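PDB 4QOL: catalase from Bacillus pumilus, which breaks hydrogen peroxide down to water and oxygen at a heme iron and also shows peroxidase-like reactivity with phenolic substrates. Local coordinates for residues T97-K102 / L150-V155; S104-R109 / Q241-D246; R203-Y208 / G324-E329; T211-Y216 / Q264-S269; K454-A459 / L478-R483. One frame throughout, in Å; residues are numbered along the deposited sequence. Where two conformers were deposited one is given.

How the interactions relate
Following the chain, the loop after strand 88-96 supplies the first segments of interactions 1 and 2. Interaction 1 ties it to the end of helix 143-150 and closes a loop of 47 residues. Interaction 2 spans a much longer stretch to helix 242-253. The two cross, and they touch where Leu108 packs on His100; both reach the second subunit. On the opposite side of the chain's centre lie interactions 3 and 4, which share one antiparallel sheet. Interaction 4 falls within the span of interaction 3, and both cross interaction 2. Interaction 5 stands apart in series near the C terminus, closing 18 residues that are almost all helix.

Interaction 1. Residues T97-K102 / L150-V155; sequences TVIHPK and LKPDPV
This buried contact joins two loops of the catalase core near a heme pocket, with the side chain of Lys151 about 9 Å from a bound heme. Lys151 is the first residue to leave helix 143-150. Its chain bends at chi2 (-87°) and then runs straight, which carries NZ back across to the loop of Ile99. There NZ donates to Ile99 O over 2.8 Å, in the plane of the carbonyl. The ammonium group also donates to Val55 O, so more than one carbonyl holds it. A water is hydrogen-bonded to Val98 O and His100 O and accepts a weak bond from Lys151 NZ.

The rest is apolar. Ile99 points at the other loop and crosses Leu150 at about a right angle, with Ile99 CD1 3.5 Å from Leu150 CB. Its other branch, Ile99 CG2, lies 4.1 Å from Pro152 CD. Pro152 also meets the His100 ring obliquely.

Phe240 of the second subunit meets His100 edge-to-face, and Asp110 accepts from the backbone N of Val98 and Ile99. Segment 97-102 lies between strands 88-96 and 113-120, and segment 150-155 between helix 143-150 and helix 161-169, where Leu150 packs on Tyr164 and Met168.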
# COMPACT_ATOMS: atom_id res chain seq x y z
N THR A 97 25.17 3.36 6.84
CA THR A 97 25.90 2.92 5.66
C THR A 97 25.09 3.15 4.43
O THR A 97 24.09 3.90 4.49
CB THR A 97 26.31 1.40 5.80
OG1 THR A 97 25.16 0.59 5.87
CG2 THR A 97 27.19 1.16 7.10
N VAL A 98 25.45 2.59 3.29
CA VAL A 98 24.77 2.89 2.03
C VAL A 98 24.11 1.71 1.33
O VAL A 98 22.92 1.77 1.04
CB VAL A 98 25.69 3.62 1.01
CG1 VAL A 98 24.89 3.89 -0.29
CG2 VAL A 98 26.23 4.88 1.64
N ILE A 99 24.87 0.67 1.02
CA ILE A 99 24.48 -0.28 -0.00
C ILE A 99 23.67 -1.46 0.57
O ILE A 99 22.68 -1.85 -0.01
CB ILE A 99 25.68 -0.75 -0.80
CG1 ILE A 99 26.16 0.40 -1.70
CG2 ILE A 99 25.40 -2.02 -1.62
CD1 ILE A 99 25.19 0.90 -2.79
N HIS A 100 24.10 -2.02 1.66
CA HIS A 100 23.53 -3.32 2.05
C HIS A 100 22.26 -3.09 2.90
O HIS A 100 21.99 -1.98 3.32
CB HIS A 100 24.54 -4.24 2.72
CG HIS A 100 25.58 -4.77 1.79
ND1 HIS A 100 25.45 -5.95 1.10
CD2 HIS A 100 26.71 -4.19 1.34
CE1 HIS A 100 26.53 -6.14 0.36
NE2 HIS A 100 27.30 -5.08 0.47
N PRO A 101 21.41 -4.14 3.08
CA PRO A 101 20.11 -3.95 3.73
C PRO A 101 20.18 -3.68 5.23
O PRO A 101 21.27 -3.64 5.83
CB PRO A 101 19.38 -5.30 3.46
CG PRO A 101 20.03 -5.86 2.27
CD PRO A 101 21.46 -5.45 2.38
N LYS A 102 19.02 -3.53 5.85
CA LYS A 102 18.88 -3.56 7.31
C LYS A 102 19.52 -4.83 7.83
O LYS A 102 19.47 -5.87 7.20
CB LYS A 102 17.39 -3.52 7.70
CG LYS A 102 16.74 -2.14 7.59
CD LYS A 102 15.27 -2.26 7.99
CE LYS A 102 15.11 -2.63 9.45
NZ LYS A 102 15.53 -1.52 10.35
N LEU A 150 26.48 -1.41 -7.58
CA LEU A 150 27.09 -1.56 -6.25
C LEU A 150 26.36 -2.56 -5.39
O LEU A 150 26.94 -3.29 -4.58
CB LEU A 150 27.12 -0.25 -5.50
CG LEU A 150 28.20 0.73 -6.02
CD1 LEU A 150 27.81 2.19 -5.64
CD2 LEU A 150 29.55 0.40 -5.44
N LYS A 151 25.05 -2.62 -5.59
CA LYS A 151 24.18 -3.49 -4.85
C LYS A 151 24.49 -4.93 -5.18
O LYS A 151 24.98 -5.30 -6.26
CB LYS A 151 22.69 -3.25 -5.18
CG LYS A 151 22.06 -1.96 -4.55
CD LYS A 151 21.52 -2.20 -3.20
CE LYS A 151 20.99 -0.96 -2.51
NZ LYS A 151 20.27 -1.34 -1.24
N PRO A 152 24.14 -5.83 -4.24
CA PRO A 152 24.20 -7.24 -4.55
C PRO A 152 23.66 -7.58 -5.95
O PRO A 152 22.63 -7.07 -6.35
CB PRO A 152 23.38 -7.87 -3.40
CG PRO A 152 23.74 -6.97 -2.23
CD PRO A 152 23.74 -5.58 -2.86
N ASP A 153 24.38 -8.48 -6.65
CA ASP A 153 23.99 -8.98 -7.96
C ASP A 153 22.54 -9.43 -7.89
O ASP A 153 22.13 -10.11 -6.90
CB ASP A 153 24.99 -10.05 -8.38
CG ASP A 153 24.68 -10.75 -9.67
OD1 ASP A 153 23.63 -11.38 -9.77
OD2 ASP A 153 25.55 -10.83 -10.58
N PRO A 154 21.73 -9.08 -8.92
CA PRO A 154 20.31 -9.39 -8.87
C PRO A 154 20.02 -10.89 -8.98
O PRO A 154 18.88 -11.30 -8.78
CB PRO A 154 19.75 -8.60 -10.05
CG PRO A 154 20.90 -8.50 -11.02
CD PRO A 154 22.06 -8.28 -10.11
N VAL A 155 21.01 -11.70 -9.38
CA VAL A 155 20.82 -13.15 -9.43
C VAL A 155 21.29 -13.81 -8.14
O VAL A 155 20.55 -14.65 -7.58
CB VAL A 155 21.57 -13.76 -10.64
CG1 VAL A 155 21.25 -15.25 -10.76
CG2 VAL A 155 21.21 -13.02 -11.94
O HOH W 1 20.72 0.17 1.67

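Interaction 2. Residues S104-R109 / Q241-D246; sequences SPETLR and QHATRD
Hydrogen bonds to one carboxylate dominate this contact, in which a buried glutamate from the loop between strands 88-96 and 113-120 meets the first turn of helix 242-253. Glu106 has CG anti to the carbonyl carbon and a chain extended beyond CG, so its carboxylate reaches the backbone just after Gln241, the N-cap residue. Glu106 OE1 accepts from Thr244 N at 2.8 Å, a nearly straight bond (168°) that comes from above the carboxylate plane. Ala243 N gives OE1 a second bond, 2.9 Å long, bent and weak. The other oxygen, Glu106 OE2, takes the hydroxyl of Thr244 OG1 at 2.7 Å on its syn lone pair. Tyr191 OH is hydrogen-bonded to OE2 as well.

One water adds a bridge. It accepts from Glu106 N and from His242 N, the latter at 3.0 Å, and lies in the plane of the His242 ring 2.7 Å from ND1. The far nitrogen, His242 NE2, bonds to Ala189 O.

Packing is modest. Thr107 CG2 sits 3.8 Å from His242 ND1, oblique to the ring, while Thr107 OG1 bonds to Gln236. Ala243 CB rests 3.5 Å from Glu106 OE1.

Both carboxylate oxygens are thus gripped by donors at the start of a helix. The N-H groups of the first turn and the helix dipole would favour a negative charge, so Glu106 is probably ionised although it is buried.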
# COMPACT_ATOMS: atom_id res chain seq x y z
N SER A 104 22.64 -5.42 7.96
CA SER A 104 23.96 -5.69 7.41
C SER A 104 25.02 -5.11 8.36
O SER A 104 24.73 -4.24 9.19
CB SER A 104 24.12 -5.08 5.99
OG SER A 104 23.93 -3.69 5.92
N PRO A 105 26.25 -5.60 8.29
CA PRO A 105 27.28 -5.12 9.20
C PRO A 105 27.73 -3.67 8.96
O PRO A 105 27.69 -3.14 7.84
CB PRO A 105 28.46 -6.05 8.94
CG PRO A 105 27.82 -7.25 8.34
CD PRO A 105 26.72 -6.76 7.51
N GLU A 106 28.20 -3.05 10.03
CA GLU A 106 28.63 -1.64 9.98
C GLU A 106 30.17 -1.53 9.82
O GLU A 106 30.76 -0.45 9.92
CB GLU A 106 28.11 -0.89 11.20
CG GLU A 106 26.59 -0.63 11.12
CD GLU A 106 26.01 -0.03 12.40
OE1 GLU A 106 26.44 -0.53 13.49
OE2 GLU A 106 25.09 0.82 12.31
N THR A 107 30.77 -2.65 9.46
CA THR A 107 32.20 -2.79 9.15
C THR A 107 32.52 -2.86 7.66
O THR A 107 33.68 -3.11 7.32
CB THR A 107 32.69 -4.10 9.78
OG1 THR A 107 31.75 -5.12 9.56
CG2 THR A 107 32.85 -3.96 11.29
N LEU A 108 31.50 -2.74 6.79
CA LEU A 108 31.73 -2.75 5.37
C LEU A 108 32.25 -1.42 4.85
O LEU A 108 32.01 -0.39 5.44
CB LEU A 108 30.43 -3.08 4.66
CG LEU A 108 29.65 -4.31 5.14
CD1 LEU A 108 28.40 -4.59 4.30
CD2 LEU A 108 30.55 -5.57 5.11
N ARG A 109 32.92 -1.48 3.69
CA ARG A 109 33.39 -0.28 3.03
C ARG A 109 32.20 0.42 2.42
O ARG A 109 31.38 -0.24 1.75
CB ARG A 109 34.43 -0.65 1.97
CG ARG A 109 35.02 0.57 1.26
CD ARG A 109 36.20 0.26 0.35
NE ARG A 109 37.24 -0.53 1.04
CZ ARG A 109 38.09 -0.04 1.92
NH1 ARG A 109 38.20 1.28 2.16
NH2 ARG A 109 38.84 -0.87 2.56
N GLN A 241 26.79 -4.83 14.42
CA GLN A 241 26.11 -3.51 14.61
C GLN A 241 26.93 -2.63 15.53
O GLN A 241 26.41 -1.92 16.38
CB GLN A 241 24.65 -3.63 15.16
CG GLN A 241 24.58 -4.28 16.55
CD GLN A 241 24.03 -5.71 16.53
OE1 GLN A 241 22.88 -5.93 16.14
NE2 GLN A 241 24.89 -6.69 16.86
N HIS A 242 28.24 -2.59 15.33
CA HIS A 242 29.08 -2.00 16.36
C HIS A 242 28.97 -0.45 16.45
O HIS A 242 29.23 0.18 17.52
CB HIS A 242 30.55 -2.40 16.15
CG HIS A 242 31.24 -1.57 15.13
ND1 HIS A 242 31.05 -1.76 13.78
CD2 HIS A 242 32.02 -0.48 15.26
CE1 HIS A 242 31.70 -0.82 13.12
NE2 HIS A 242 32.29 -0.03 13.98
N ALA A 243 28.60 0.17 15.33
CA ALA A 243 28.52 1.62 15.28
C ALA A 243 27.22 2.03 15.88
O ALA A 243 27.17 3.03 16.60
CB ALA A 243 28.67 2.12 13.81
N THR A 244 26.13 1.29 15.58
CA THR A 244 24.89 1.60 16.26
C THR A 244 25.09 1.46 17.79
O THR A 244 24.60 2.27 18.58
CB THR A 244 23.81 0.63 15.78
OG1 THR A 244 23.39 1.00 14.46
CG2 THR A 244 22.54 0.65 16.61
N ARG A 245 25.78 0.40 18.19
CA ARG A 245 26.02 0.16 19.61
C ARG A 245 26.78 1.33 20.26
O ARG A 245 26.39 1.86 21.30
CB ARG A 245 26.77 -1.13 19.79
CG ARG A 245 26.86 -1.54 21.28
CD ARG A 245 27.86 -2.70 21.41
NE ARG A 245 27.44 -3.86 20.62
CZ ARG A 245 26.62 -4.82 21.00
NH1 ARG A 245 26.02 -4.79 22.18
NH2 ARG A 245 26.40 -5.84 20.20
N ASP A 246 27.87 1.71 19.60
CA ASP A 246 28.75 2.78 20.09
C ASP A 246 28.03 4.10 20.26
O ASP A 246 28.21 4.78 21.30
CB ASP A 246 29.89 2.92 19.10
CG ASP A 246 30.81 4.07 19.39
OD1 ASP A 246 31.77 3.91 20.22
OD2 ASP A 246 30.51 5.16 18.81
O HOH W 2 29.49 -3.82 12.88

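Interaction 3. Residues R203-Y208 / G324-E329; sequences RWVNKY and GIEASE
A salt bridge between Arg203 and Glu329 marks one end of this strand pairing. Arg203 is extended from CG to NE and presents the side of its guanidinium. NE and NH2 both bond to the single oxygen Glu329 OE1, with Arg203 NH2 to Glu329 OE1 at 3.1 Å. OE1 lies in the guanidinium plane, but the guanidinium and carboxylate planes are turned 48° apart. Glu329 reaches it by a bend at chi2, with CG in the crowded position between the backbone N and the carbonyl carbon.

Next comes the antiparallel backbone. Arg203 and Glu326 form a hydrogen-bonded pair, with Arg203 N to Glu326 O at 2.9 Å and Glu326 N to Arg203 O at 2.8 Å. Val205 N adds a bond of 2.9 Å to Gly324 O, met from above the carbonyl plane. The backbone angles of Gly324 call for glycine.

Trp204 and Ile325 are the non-hydrogen-bonded pair and lie side by side. Ile325 CG1 is 3.8 Å from Trp204 NE1, and that nitrogen bonds to Tyr216 OH. On the other face, Val205 CG2 packs 3.8 Å from Glu326 OE2, while Glu326 OE1 bonds to Ser402.

The pair extends the antiparallel beta-barrel sheet of the catalase fold. Strand 325-327 flanks strand 202-205, whose other neighbour is strand 211-220. Trp204 reaches on to strand 258-267, and Ala327 rests on helix 331-348.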
# COMPACT_ATOMS: atom_id res chain seq x y z
N ARG A 203 23.32 27.46 -2.30
CA ARG A 203 23.27 28.93 -2.40
C ARG A 203 22.82 29.51 -1.06
O ARG A 203 21.75 29.09 -0.55
CB ARG A 203 22.30 29.34 -3.50
CG ARG A 203 22.80 29.10 -4.91
CD ARG A 203 21.77 29.69 -5.91
NE ARG A 203 22.34 29.64 -7.23
CZ ARG A 203 22.52 30.67 -8.06
NH1 ARG A 203 22.05 31.89 -7.81
NH2 ARG A 203 23.13 30.44 -9.19
N TRP A 204 23.54 30.52 -0.56
CA TRP A 204 23.12 31.27 0.60
C TRP A 204 22.70 32.63 0.11
O TRP A 204 23.41 33.25 -0.67
CB TRP A 204 24.25 31.36 1.60
CG TRP A 204 24.26 30.31 2.61
CD1 TRP A 204 23.50 29.10 2.65
CD2 TRP A 204 25.06 30.29 3.78
NE1 TRP A 204 23.81 28.41 3.79
CE2 TRP A 204 24.78 29.08 4.49
CE3 TRP A 204 25.97 31.16 4.32
CZ2 TRP A 204 25.33 28.80 5.70
CZ3 TRP A 204 26.62 30.79 5.50
CH2 TRP A 204 26.27 29.63 6.18
N VAL A 205 21.52 33.08 0.53
CA VAL A 205 20.97 34.32 0.08
C VAL A 205 20.70 35.14 1.34
O VAL A 205 19.97 34.71 2.21
CB VAL A 205 19.65 34.16 -0.72
CG1 VAL A 205 19.24 35.52 -1.28
CG2 VAL A 205 19.84 33.13 -1.83
N ASN A 206 21.24 36.36 1.37
CA ASN A 206 21.03 37.27 2.54
C ASN A 206 19.80 38.23 2.42
O ASN A 206 19.06 38.19 1.44
CB ASN A 206 22.32 38.02 2.87
CG ASN A 206 22.65 39.16 1.87
OD1 ASN A 206 21.88 39.53 1.01
ND2 ASN A 206 23.85 39.66 1.99
N LYS A 207 19.57 39.05 3.43
CA LYS A 207 18.37 39.89 3.44
C LYS A 207 18.37 40.93 2.31
O LYS A 207 17.35 41.51 2.03
CB LYS A 207 18.22 40.62 4.80
CG LYS A 207 19.24 41.72 5.05
CD LYS A 207 19.19 42.19 6.51
CE LYS A 207 20.15 43.28 6.86
NZ LYS A 207 19.96 43.99 8.17
N TYR A 208 19.53 41.20 1.72
CA TYR A 208 19.60 42.16 0.59
C TYR A 208 19.43 41.44 -0.75
O TYR A 208 19.48 42.07 -1.79
CB TYR A 208 20.94 42.86 0.61
CG TYR A 208 21.18 43.65 1.87
CD1 TYR A 208 20.40 44.76 2.16
CD2 TYR A 208 22.15 43.28 2.79
CE1 TYR A 208 20.63 45.49 3.31
CE2 TYR A 208 22.37 44.00 3.96
CZ TYR A 208 21.61 45.11 4.22
OH TYR A 208 21.80 45.84 5.36
N GLY A 324 16.62 31.69 2.78
CA GLY A 324 18.07 32.02 2.83
C GLY A 324 19.02 30.91 2.43
O GLY A 324 20.21 31.12 2.29
N ILE A 325 18.48 29.69 2.28
CA ILE A 325 19.29 28.55 1.82
C ILE A 325 18.57 27.87 0.68
O ILE A 325 17.42 27.44 0.83
CB ILE A 325 19.47 27.54 2.94
CG1 ILE A 325 20.04 28.19 4.22
CG2 ILE A 325 20.45 26.44 2.52
CD1 ILE A 325 20.21 27.31 5.45
N GLU A 326 19.23 27.84 -0.47
CA GLU A 326 18.65 27.38 -1.72
C GLU A 326 19.52 26.30 -2.39
O GLU A 326 20.70 26.18 -2.10
CB GLU A 326 18.43 28.57 -2.64
CG GLU A 326 17.32 29.46 -2.08
CD GLU A 326 16.98 30.67 -2.89
OE1 GLU A 326 17.27 30.68 -4.09
OE2 GLU A 326 16.38 31.61 -2.28
N ALA A 327 18.90 25.54 -3.31
CA ALA A 327 19.67 24.58 -4.12
C ALA A 327 20.61 25.32 -5.04
O ALA A 327 20.33 26.47 -5.46
CB ALA A 327 18.72 23.68 -4.92
N SER A 328 21.73 24.75 -5.36
CA SER A 328 22.45 25.18 -6.52
C SER A 328 21.96 24.38 -7.74
O SER A 328 21.23 23.36 -7.61
CB SER A 328 23.94 24.99 -6.36
OG SER A 328 24.34 23.60 -6.48
N GLU A 329 22.55 24.74 -8.87
CA GLU A 329 22.35 24.07 -10.16
C GLU A 329 22.94 22.66 -10.32
O GLU A 329 22.69 22.00 -11.33
CB GLU A 329 22.85 25.06 -11.22
CG GLU A 329 24.23 25.63 -10.86
CD GLU A 329 24.33 26.99 -10.00
OE1 GLU A 329 23.59 27.40 -9.07
OE2 GLU A 329 25.33 27.74 -10.23

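Interaction 4. Residues T211-Y216 / Q264-S269; sequences TKYVKY and QLMPLS
Leu268 is the main bump here, and its forked tip straddles two residues of strand 211-220, part of the antiparallel beta-barrel sheet of the catalase fold. Leu268 CD2 lies over the centre of the Tyr213 ring, a CH-pi contact 9° off the ring normal. The other branch, Leu268 CD1, leans on Thr211 and comes 4.1 Å from its CB. Met266 SD stands obliquely to the Tyr213 ring, 5.5 Å from its centroid, a Met-aromatic contact. On the opposite face of the sheet, Leu265 CD2 fits between Val214 and Lys212, 3.8 Å from Val214 CG2 and 4.1 Å from Lys212 CB. Val214 and Leu265 point the same way, side by side.

Antiparallel backbone bonds hold this shape. Tyr213 and Met266 are one hydrogen-bonded pair, with Met266 N to Tyr213 O at 2.9 Å. Lys215 and Gln264 are the other, with Lys215 N to Gln264 O at 3.0 Å. A water joins Tyr213 OH to Leu268 O.

Lys215 NZ bonds to Val199 O and makes a cation-pi contact with Trp285; Gln264 OE1 bonds to His217, further along strand 211-220. The polar backbone seam thus separates an apolar face at Val214 and Leu265 from a mixed one at Tyr213, Met266, Lys215 and Gln264.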
# COMPACT_ATOMS: atom_id res chain seq x y z
N THR A 211 23.69 36.68 -3.16
CA THR A 211 23.92 35.20 -3.15
C THR A 211 25.40 34.85 -3.13
O THR A 211 26.21 35.48 -3.84
CB THR A 211 23.29 34.54 -4.39
OG1 THR A 211 21.90 34.82 -4.44
CG2 THR A 211 23.51 32.98 -4.35
N LYS A 212 25.76 33.86 -2.29
CA LYS A 212 27.08 33.25 -2.31
C LYS A 212 26.86 31.74 -2.43
O LYS A 212 25.84 31.21 -1.99
CB LYS A 212 27.86 33.46 -1.02
CG LYS A 212 28.04 34.90 -0.63
CD LYS A 212 29.44 35.32 -0.85
CE LYS A 212 29.60 36.76 -0.39
NZ LYS A 212 30.59 37.40 -1.28
N TYR A 213 27.79 31.09 -3.09
CA TYR A 213 27.89 29.63 -3.00
C TYR A 213 28.49 29.21 -1.66
O TYR A 213 29.37 29.85 -1.13
CB TYR A 213 28.76 29.07 -4.10
CG TYR A 213 28.22 29.08 -5.52
CD1 TYR A 213 26.91 28.69 -5.83
CD2 TYR A 213 29.05 29.44 -6.56
CE1 TYR A 213 26.47 28.67 -7.13
CE2 TYR A 213 28.62 29.37 -7.87
CZ TYR A 213 27.34 28.99 -8.14
OH TYR A 213 26.93 28.89 -9.43
N VAL A 214 27.97 28.06 -1.11
CA VAL A 214 28.41 27.57 0.15
C VAL A 214 28.63 26.06 0.10
O VAL A 214 27.90 25.36 -0.59
CB VAL A 214 27.43 27.97 1.30
CG1 VAL A 214 26.09 27.30 1.13
CG2 VAL A 214 28.03 27.71 2.68
N LYS A 215 29.62 25.61 0.86
CA LYS A 215 29.84 24.22 1.20
C LYS A 215 29.89 24.08 2.71
O LYS A 215 30.45 24.91 3.44
CB LYS A 215 31.14 23.72 0.52
CG LYS A 215 30.92 23.35 -0.92
CD LYS A 215 32.09 22.59 -1.52
CE LYS A 215 31.85 22.32 -2.98
NZ LYS A 215 30.91 21.26 -3.30
N TYR A 216 29.28 23.00 3.18
CA TYR A 216 29.22 22.67 4.61
C TYR A 216 30.19 21.53 4.98
O TYR A 216 30.34 20.52 4.22
CB TYR A 216 27.84 22.17 4.95
CG TYR A 216 26.70 23.17 4.84
CD1 TYR A 216 26.41 24.04 5.86
CD2 TYR A 216 25.82 23.13 3.74
CE1 TYR A 216 25.34 24.92 5.79
CE2 TYR A 216 24.71 23.96 3.69
CZ TYR A 216 24.48 24.86 4.70
OH TYR A 216 23.37 25.63 4.65
N GLN A 264 32.52 26.92 3.75
CA GLN A 264 33.29 27.71 2.78
C GLN A 264 32.33 28.52 1.94
O GLN A 264 31.24 28.05 1.59
CB GLN A 264 34.07 26.76 1.84
CG GLN A 264 35.09 25.86 2.47
CD GLN A 264 35.62 24.83 1.48
OE1 GLN A 264 34.95 23.85 1.17
NE2 GLN A 264 36.83 25.05 0.97
N LEU A 265 32.75 29.75 1.61
CA LEU A 265 31.91 30.66 0.85
C LEU A 265 32.67 31.09 -0.42
O LEU A 265 33.86 31.42 -0.35
CB LEU A 265 31.50 31.89 1.68
CG LEU A 265 30.52 31.57 2.82
CD1 LEU A 265 30.52 32.67 3.87
CD2 LEU A 265 29.11 31.36 2.27
N MET A 266 31.99 31.05 -1.56
CA MET A 266 32.55 31.42 -2.86
C MET A 266 31.62 32.39 -3.57
O MET A 266 30.41 32.15 -3.65
CB MET A 266 32.79 30.15 -3.69
CG MET A 266 33.16 30.39 -5.13
SD MET A 266 33.20 28.84 -6.09
CE MET A 266 34.60 27.96 -5.46
N PRO A 267 32.16 33.50 -4.10
CA PRO A 267 31.34 34.31 -5.00
C PRO A 267 30.84 33.57 -6.22
O PRO A 267 31.57 32.81 -6.79
CB PRO A 267 32.30 35.42 -5.48
CG PRO A 267 33.48 35.37 -4.59
CD PRO A 267 33.52 34.02 -3.90
N LEU A 268 29.61 33.84 -6.65
CA LEU A 268 29.11 33.21 -7.88
C LEU A 268 30.06 33.48 -9.01
O LEU A 268 30.26 32.61 -9.87
CB LEU A 268 27.74 33.73 -8.25
CG LEU A 268 26.60 33.46 -7.30
CD1 LEU A 268 25.31 34.01 -7.91
CD2 LEU A 268 26.48 31.99 -7.01
N SER A 269 30.67 34.65 -9.01
CA SER A 269 31.50 35.05 -10.14
C SER A 269 32.82 34.27 -10.26
O SER A 269 33.51 34.41 -11.27
CB SER A 269 31.81 36.56 -10.07
OG SER A 269 32.46 36.90 -8.86
O HOH W 3 28.24 36.24 -4.96
O HOH W 4 28.15 31.22 -10.93

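Interaction 5. Residues K454-A459 / L478-R483; sequences KTKLLA and LGVDIR
This surface contact belongs to the helical C-terminal region of the catalase. It packs helix 453-466 against the tail that leaves helix 468-478. That helix ends in a Schellman motif, where Gly479 takes a positive phi of 69° and lets the chain pass across helix 453-466.

Lys456 bears much of the contact. CG is anti to the backbone N, and the chain stays straight until it bends at chi3 (-61°). Lys456 CG meets Leu478 CD1 at 3.9 Å, tip to tip, and Lys456 CD lies 3.8 Å from Val480 CG2, crossing obliquely. Leu478 CG is anti to the carbonyl carbon, which brings CD1 to Lys456. The amine of Lys456 forms a salt bridge with Glu453.

Leu457 also has CG anti to the backbone N, and CD1 does its touching. Leu457 CD1 sits 4.0 Å from Ile482 CG2 and 4.2 Å from Val480 CG1. Val480 CG1 is anti to the backbone N, and Val480 splits its branches between two residues of the helix. Ile482 keeps CG1 in the crowded position and offers CG2 to Leu457. Ile460 also packs against Leu478, Val480 and Ile482.

Within the tail, Asp481 OD1 accepts from Arg483 N in an Asx turn, and the Arg483 guanidinium grips both carboxylate oxygens side-on. A water links the two segments, accepting from Lys456 NZ at 2.7 Å and donating to Leu478 O at 2.9 Å.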
# COMPACT_ATOMS: atom_id res chain seq x y z
N LYS A 454 39.94 -6.47 -18.83
CA LYS A 454 39.76 -5.21 -19.53
C LYS A 454 39.29 -4.11 -18.55
O LYS A 454 39.67 -2.98 -18.63
CB LYS A 454 38.75 -5.38 -20.67
CG LYS A 454 38.75 -4.34 -21.79
CD LYS A 454 37.70 -4.67 -22.85
CE LYS A 454 36.41 -5.14 -22.17
NZ LYS A 454 35.25 -5.47 -23.05
N THR A 455 38.35 -4.46 -17.68
CA THR A 455 37.88 -3.50 -16.67
C THR A 455 39.00 -3.10 -15.70
O THR A 455 39.14 -1.92 -15.37
CB THR A 455 36.69 -4.03 -15.89
OG1 THR A 455 35.59 -4.13 -16.80
CG2 THR A 455 36.34 -3.14 -14.71
N LYS A 456 39.74 -4.08 -15.28
CA LYS A 456 40.87 -3.87 -14.37
C LYS A 456 41.91 -2.93 -14.99
O LYS A 456 42.39 -2.00 -14.34
CB LYS A 456 41.52 -5.22 -14.07
CG LYS A 456 42.58 -5.17 -12.98
CD LYS A 456 43.35 -6.52 -12.95
CE LYS A 456 42.46 -7.67 -12.64
NZ LYS A 456 43.24 -8.92 -12.56
N LEU A 457 42.21 -3.14 -16.26
CA LEU A 457 43.10 -2.22 -17.03
C LEU A 457 42.53 -0.81 -17.06
O LEU A 457 43.25 0.15 -16.88
CB LEU A 457 43.35 -2.73 -18.46
CG LEU A 457 44.29 -2.01 -19.37
CD1 LEU A 457 45.66 -1.89 -18.69
CD2 LEU A 457 44.41 -2.71 -20.73
N LEU A 458 41.23 -0.69 -17.37
CA LEU A 458 40.65 0.66 -17.49
C LEU A 458 40.70 1.35 -16.14
O LEU A 458 41.00 2.50 -16.06
CB LEU A 458 39.20 0.52 -18.07
CG LEU A 458 38.50 1.88 -18.29
CD1 LEU A 458 39.26 2.83 -19.25
CD2 LEU A 458 37.07 1.65 -18.82
N ALA A 459 40.49 0.62 -15.04
CA ALA A 459 40.62 1.22 -13.71
C ALA A 459 42.01 1.74 -13.44
O ALA A 459 42.20 2.90 -13.01
CB ALA A 459 40.24 0.20 -12.63
N LEU A 478 48.76 -5.30 -8.77
CA LEU A 478 47.91 -6.24 -9.51
C LEU A 478 48.61 -7.21 -10.51
O LEU A 478 47.93 -8.06 -11.10
CB LEU A 478 46.77 -5.46 -10.21
CG LEU A 478 45.69 -4.92 -9.31
CD1 LEU A 478 44.90 -3.86 -10.08
CD2 LEU A 478 44.77 -6.02 -8.75
N GLY A 479 49.91 -7.01 -10.76
CA GLY A 479 50.64 -7.78 -11.76
C GLY A 479 50.21 -7.46 -13.19
O GLY A 479 50.29 -8.33 -14.04
N VAL A 480 49.72 -6.25 -13.45
CA VAL A 480 49.30 -5.86 -14.79
C VAL A 480 50.34 -5.00 -15.47
O VAL A 480 50.89 -4.01 -14.91
CB VAL A 480 47.99 -5.04 -14.77
CG1 VAL A 480 47.59 -4.63 -16.18
CG2 VAL A 480 46.91 -5.89 -14.18
N ASP A 481 50.64 -5.44 -16.69
CA ASP A 481 51.70 -4.80 -17.51
C ASP A 481 51.09 -3.70 -18.29
O ASP A 481 50.27 -3.96 -19.18
CB ASP A 481 52.30 -5.86 -18.45
CG ASP A 481 53.33 -5.29 -19.40
OD1 ASP A 481 53.63 -4.08 -19.37
OD2 ASP A 481 53.86 -6.10 -20.20
N ILE A 482 51.47 -2.46 -17.99
CA ILE A 482 50.90 -1.32 -18.69
C ILE A 482 51.86 -0.69 -19.67
O ILE A 482 51.58 0.43 -20.17
CB ILE A 482 50.32 -0.25 -17.70
CG1 ILE A 482 51.28 0.23 -16.58
CG2 ILE A 482 49.09 -0.83 -17.03
CD1 ILE A 482 50.87 1.58 -15.94
N ARG A 483 53.00 -1.32 -19.94
CA ARG A 483 53.96 -0.82 -20.94
C ARG A 483 53.34 -0.41 -22.28
O ARG A 483 53.55 0.72 -22.74
CB ARG A 483 55.08 -1.83 -21.17
CG ARG A 483 56.12 -1.89 -20.05
CD ARG A 483 57.20 -2.87 -20.40
NE ARG A 483 56.66 -4.24 -20.45
CZ ARG A 483 57.32 -5.29 -20.90
NH1 ARG A 483 58.58 -5.16 -21.28
NH2 ARG A 483 56.75 -6.49 -20.91
O HOH W 5 45.15 -8.91 -10.64